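Local structure of putative isomerase (Streptomyces coelicolor A3, 2OQH) at residues I181-R186 against L214-L219. The protein probably acts as a glucarate dehydratase of the enolase superfamily, removing water from D-glucarate to give 5-dehydro-4-deoxy-D-glucarate. Residues are numbered along the deposited sequence; the frame is centred on the assembly and turned at random.
Sequences ILRAVR and LEELDL
Arg186, near the end of helix 175-188, illustrates how one long side chain can tie a helix to a loop by that loop's backbone. Its CB and CG both pack against CD2 of Leu217, the two side chains lying alongside each other and running opposite ways. CG stands anti to the backbone N (chi1 170°), and bends at chi2 and chi3 then curl the chain so that CD passes the Leu217 carbonyl and Arg186 NE donates to Leu217 O at 2.8 Å. That bond lies in the carbonyl plane, on a lone pair, though the N-H...O angle, 139°, is well off straight. Arg186 NH2 adds a weak second bond to Leu217 O at 3.0 Å, and a water in the guanidinium plane accepts from NH2 while donating to Asp218 O. NH1, at the remaining corner, is held by the carbonyls of Leu189 and Val192, so the group's rotation is fixed from several sides.

The setting is the TIM-barrel domain of the enolase superfamily: two successive beta-alpha units meet on the outside of the barrel, where the chain leaving helix 204-214 turns back toward strand 221-223. Deeper in, Leu217 puts CD1 against Leu182 CB, 3.8 Å away, and also touches the aliphatic CG of Arg183, which it crosses at about a right angle. Leu182 crosses Leu214 in the same fashion, and its CD1 meets Leu214 CD2 tightly at 3.5 Å; Leu182 reaches on to Val196 and Leu169 of the barrel strands. At the solvent side the extended Arg183 sends NE toward Glu216 OE1 in a long salt bridge of 3.9 Å, with guanidinium and carboxylate planes 68° apart. This NE is buried here without a hydrogen-bond partner in the model, so the pairing is loose and probably mainly electrostatic.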
ATOM      1  N   ILE A 181     -13.230 -18.342 -11.849  1.00 16.93           N
ATOM      2  CA  ILE A 181     -13.476 -17.877 -10.490  1.00 16.28           C
ATOM      3  C   ILE A 181     -14.199 -16.538 -10.481  1.00 17.16           C
ATOM      4  O   ILE A 181     -15.205 -16.368  -9.787  1.00 17.97           O
ATOM      5  CB  ILE A 181     -12.153 -17.723  -9.713  1.00 15.36           C
ATOM      6  CG1 ILE A 181     -11.543 -19.099  -9.467  1.00 15.15           C
ATOM      7  CG2 ILE A 181     -12.388 -16.990  -8.399  1.00 13.58           C
ATOM      8  CD1 ILE A 181     -10.181 -19.046  -8.845  1.00 14.85           C
ATOM      9  N   LEU A 182     -13.681 -15.584 -11.250  1.00 16.42           N
ATOM     10  CA  LEU A 182     -14.282 -14.258 -11.309  1.00 16.27           C
ATOM     11  C   LEU A 182     -15.742 -14.293 -11.759  1.00 15.53           C
ATOM     12  O   LEU A 182     -16.570 -13.541 -11.246  1.00 16.62           O
ATOM     13  CB  LEU A 182     -13.452 -13.351 -12.225  1.00 15.60           C
ATOM     14  CG  LEU A 182     -12.037 -13.078 -11.702  1.00 16.50           C
ATOM     15  CD1 LEU A 182     -11.191 -12.422 -12.784  1.00 17.31           C
ATOM     16  CD2 LEU A 182     -12.117 -12.200 -10.454  1.00 14.28           C
ATOM     17  N   ARG A 183     -16.063 -15.167 -12.707  1.00 16.40           N
ATOM     18  CA  ARG A 183     -17.436 -15.280 -13.194  1.00 17.94           C
ATOM     19  C   ARG A 183     -18.348 -15.716 -12.053  1.00 18.60           C
ATOM     20  O   ARG A 183     -19.433 -15.169 -11.870  1.00 19.09           O
ATOM     21  CB  ARG A 183     -17.526 -16.297 -14.338  1.00 18.68           C
ATOM     22  CG  ARG A 183     -16.992 -15.787 -15.657  1.00 21.00           C
ATOM     23  CD  ARG A 183     -16.847 -16.903 -16.672  1.00 24.21           C
ATOM     24  NE  ARG A 183     -16.465 -16.381 -17.980  1.00 27.10           N
ATOM     25  CZ  ARG A 183     -15.989 -17.123 -18.974  1.00 29.19           C
ATOM     26  NH1 ARG A 183     -15.831 -18.434 -18.814  1.00 31.48           N
ATOM     27  NH2 ARG A 183     -15.661 -16.551 -20.129  1.00 29.72           N
ATOM     28  N   ALA A 184     -17.888 -16.703 -11.287  1.00 19.61           N
ATOM     29  CA  ALA A 184     -18.643 -17.232 -10.155  1.00 19.71           C
ATOM     30  C   ALA A 184     -18.814 -16.158  -9.087  1.00 19.54           C
ATOM     31  O   ALA A 184     -19.916 -15.941  -8.580  1.00 19.69           O
ATOM     32  CB  ALA A 184     -17.925 -18.435  -9.572  1.00 19.53           C
ATOM     33  N   VAL A 185     -17.723 -15.481  -8.746  1.00 18.86           N
ATOM     34  CA  VAL A 185     -17.792 -14.439  -7.740  1.00 18.26           C
ATOM     35  C   VAL A 185     -18.755 -13.335  -8.156  1.00 17.71           C
ATOM     36  O   VAL A 185     -19.586 -12.906  -7.360  1.00 17.42           O
ATOM     37  CB  VAL A 185     -16.401 -13.833  -7.459  1.00 18.77           C
ATOM     38  CG1 VAL A 185     -16.518 -12.662  -6.486  1.00 19.42           C
ATOM     39  CG2 VAL A 185     -15.501 -14.896  -6.873  1.00 18.49           C
ATOM     40  N   ARG A 186     -18.647 -12.883  -9.404  1.00 17.97           N
ATOM     41  CA  ARG A 186     -19.522 -11.826  -9.906  1.00 19.01           C
ATOM     42  C   ARG A 186     -20.990 -12.248  -9.887  1.00 18.71           C
ATOM     43  O   ARG A 186     -21.863 -11.457  -9.530  1.00 18.59           O
ATOM     44  CB  ARG A 186     -19.134 -11.430 -11.338  1.00 18.59           C
ATOM     45  CG  ARG A 186     -20.144 -10.503 -12.015  1.00 19.85           C
ATOM     46  CD  ARG A 186     -20.336  -9.220 -11.219  1.00 20.67           C
ATOM     47  NE  ARG A 186     -19.244  -8.274 -11.420  1.00 21.44           N
ATOM     48  CZ  ARG A 186     -18.920  -7.313 -10.558  1.00 21.05           C
ATOM     49  NH1 ARG A 186     -19.600  -7.177  -9.424  1.00 20.59           N
ATOM     50  NH2 ARG A 186     -17.933  -6.471 -10.843  1.00 21.27           N
ATOM     51  N   LEU A 214     -13.315 -11.275 -19.603  1.00 13.19           N
ATOM     52  CA  LEU A 214     -13.707 -10.631 -18.352  1.00 12.56           C
ATOM     53  C   LEU A 214     -14.507  -9.340 -18.516  1.00 13.77           C
ATOM     54  O   LEU A 214     -15.102  -8.849 -17.551  1.00 13.96           O
ATOM     55  CB  LEU A 214     -12.464 -10.348 -17.508  1.00 13.11           C
ATOM     56  CG  LEU A 214     -11.678 -11.571 -17.026  1.00 13.84           C
ATOM     57  CD1 LEU A 214     -10.362 -11.112 -16.406  1.00 16.35           C
ATOM     58  CD2 LEU A 214     -12.509 -12.362 -16.022  1.00 15.36           C
ATOM     59  N   GLU A 215     -14.523  -8.788 -19.724  1.00 12.88           N
ATOM     60  CA  GLU A 215     -15.250  -7.547 -19.978  1.00 14.42           C
ATOM     61  C   GLU A 215     -16.717  -7.614 -19.560  1.00 15.56           C
ATOM     62  O   GLU A 215     -17.285  -6.615 -19.140  1.00 15.42           O
ATOM     63  CB  GLU A 215     -15.178  -7.172 -21.462  1.00 14.82           C
ATOM     64  CG  GLU A 215     -13.770  -7.047 -22.014  1.00 15.13           C
ATOM     65  CD  GLU A 215     -13.738  -6.529 -23.440  1.00 14.93           C
ATOM     66  OE1 GLU A 215     -14.619  -6.902 -24.242  1.00 15.21           O
ATOM     67  OE2 GLU A 215     -12.817  -5.758 -23.764  1.00 16.01           O
ATOM     68  N   GLU A 216     -17.337  -8.782 -19.682  1.00 16.55           N
ATOM     69  CA  GLU A 216     -18.749  -8.907 -19.316  1.00 18.55           C
ATOM     70  C   GLU A 216     -19.010  -8.873 -17.805  1.00 18.11           C
ATOM     71  O   GLU A 216     -20.164  -8.838 -17.374  1.00 18.26           O
ATOM     72  CB  GLU A 216     -19.338 -10.190 -19.914  1.00 21.25           C
ATOM     73  CG  GLU A 216     -18.673 -11.460 -19.421  1.00 26.37           C
ATOM     74  CD  GLU A 216     -19.319 -12.717 -19.983  1.00 30.35           C
ATOM     75  OE1 GLU A 216     -18.900 -13.823 -19.581  1.00 32.47           O
ATOM     76  OE2 GLU A 216     -20.242 -12.603 -20.827  1.00 33.58           O
ATOM     77  N   LEU A 217     -17.945  -8.860 -17.006  1.00 17.61           N
ATOM     78  CA  LEU A 217     -18.071  -8.833 -15.547  1.00 17.83           C
ATOM     79  C   LEU A 217     -17.935  -7.416 -14.963  1.00 17.79           C
ATOM     80  O   LEU A 217     -18.095  -7.211 -13.757  1.00 19.47           O
ATOM     81  CB  LEU A 217     -17.015  -9.757 -14.923  1.00 17.89           C
ATOM     82  CG  LEU A 217     -16.981 -11.190 -15.477  1.00 17.34           C
ATOM     83  CD1 LEU A 217     -15.884 -11.985 -14.797  1.00 17.66           C
ATOM     84  CD2 LEU A 217     -18.329 -11.861 -15.263  1.00 17.71           C
ATOM     85  N   ASP A 218     -17.640  -6.447 -15.824  1.00 16.25           N
ATOM     86  CA  ASP A 218     -17.474  -5.051 -15.424  1.00 14.42           C
ATOM     87  C   ASP A 218     -16.638  -4.867 -14.151  1.00 13.92           C
ATOM     88  O   ASP A 218     -17.103  -4.320 -13.150  1.00 13.68           O
ATOM     89  CB  ASP A 218     -18.845  -4.382 -15.260  1.00 15.94           C
ATOM     90  CG  ASP A 218     -18.738  -2.888 -15.012  1.00 17.99           C
ATOM     91  OD1 ASP A 218     -17.870  -2.229 -15.640  1.00 19.33           O
ATOM     92  OD2 ASP A 218     -19.522  -2.366 -14.196  1.00 17.98           O
ATOM     93  N   LEU A 219     -15.393  -5.316 -14.207  1.00 12.95           N
ATOM     94  CA  LEU A 219     -14.487  -5.206 -13.072  1.00 12.42           C
ATOM     95  C   LEU A 219     -14.043  -3.765 -12.870  1.00 12.87           C
ATOM     96  O   LEU A 219     -13.930  -3.007 -13.831  1.00 14.56           O
ATOM     97  CB  LEU A 219     -13.244  -6.065 -13.312  1.00 13.54           C
ATOM     98  CG  LEU A 219     -13.441  -7.516 -13.748  1.00 14.23           C
ATOM     99  CD1 LEU A 219     -12.087  -8.121 -14.115  1.00 13.92           C
ATOM    100  CD2 LEU A 219     -14.100  -8.301 -12.629  1.00 13.88           C
TER
HETATM  101  O   HOH W   1     -16.663  -3.919 -10.262  1.00 17.21           O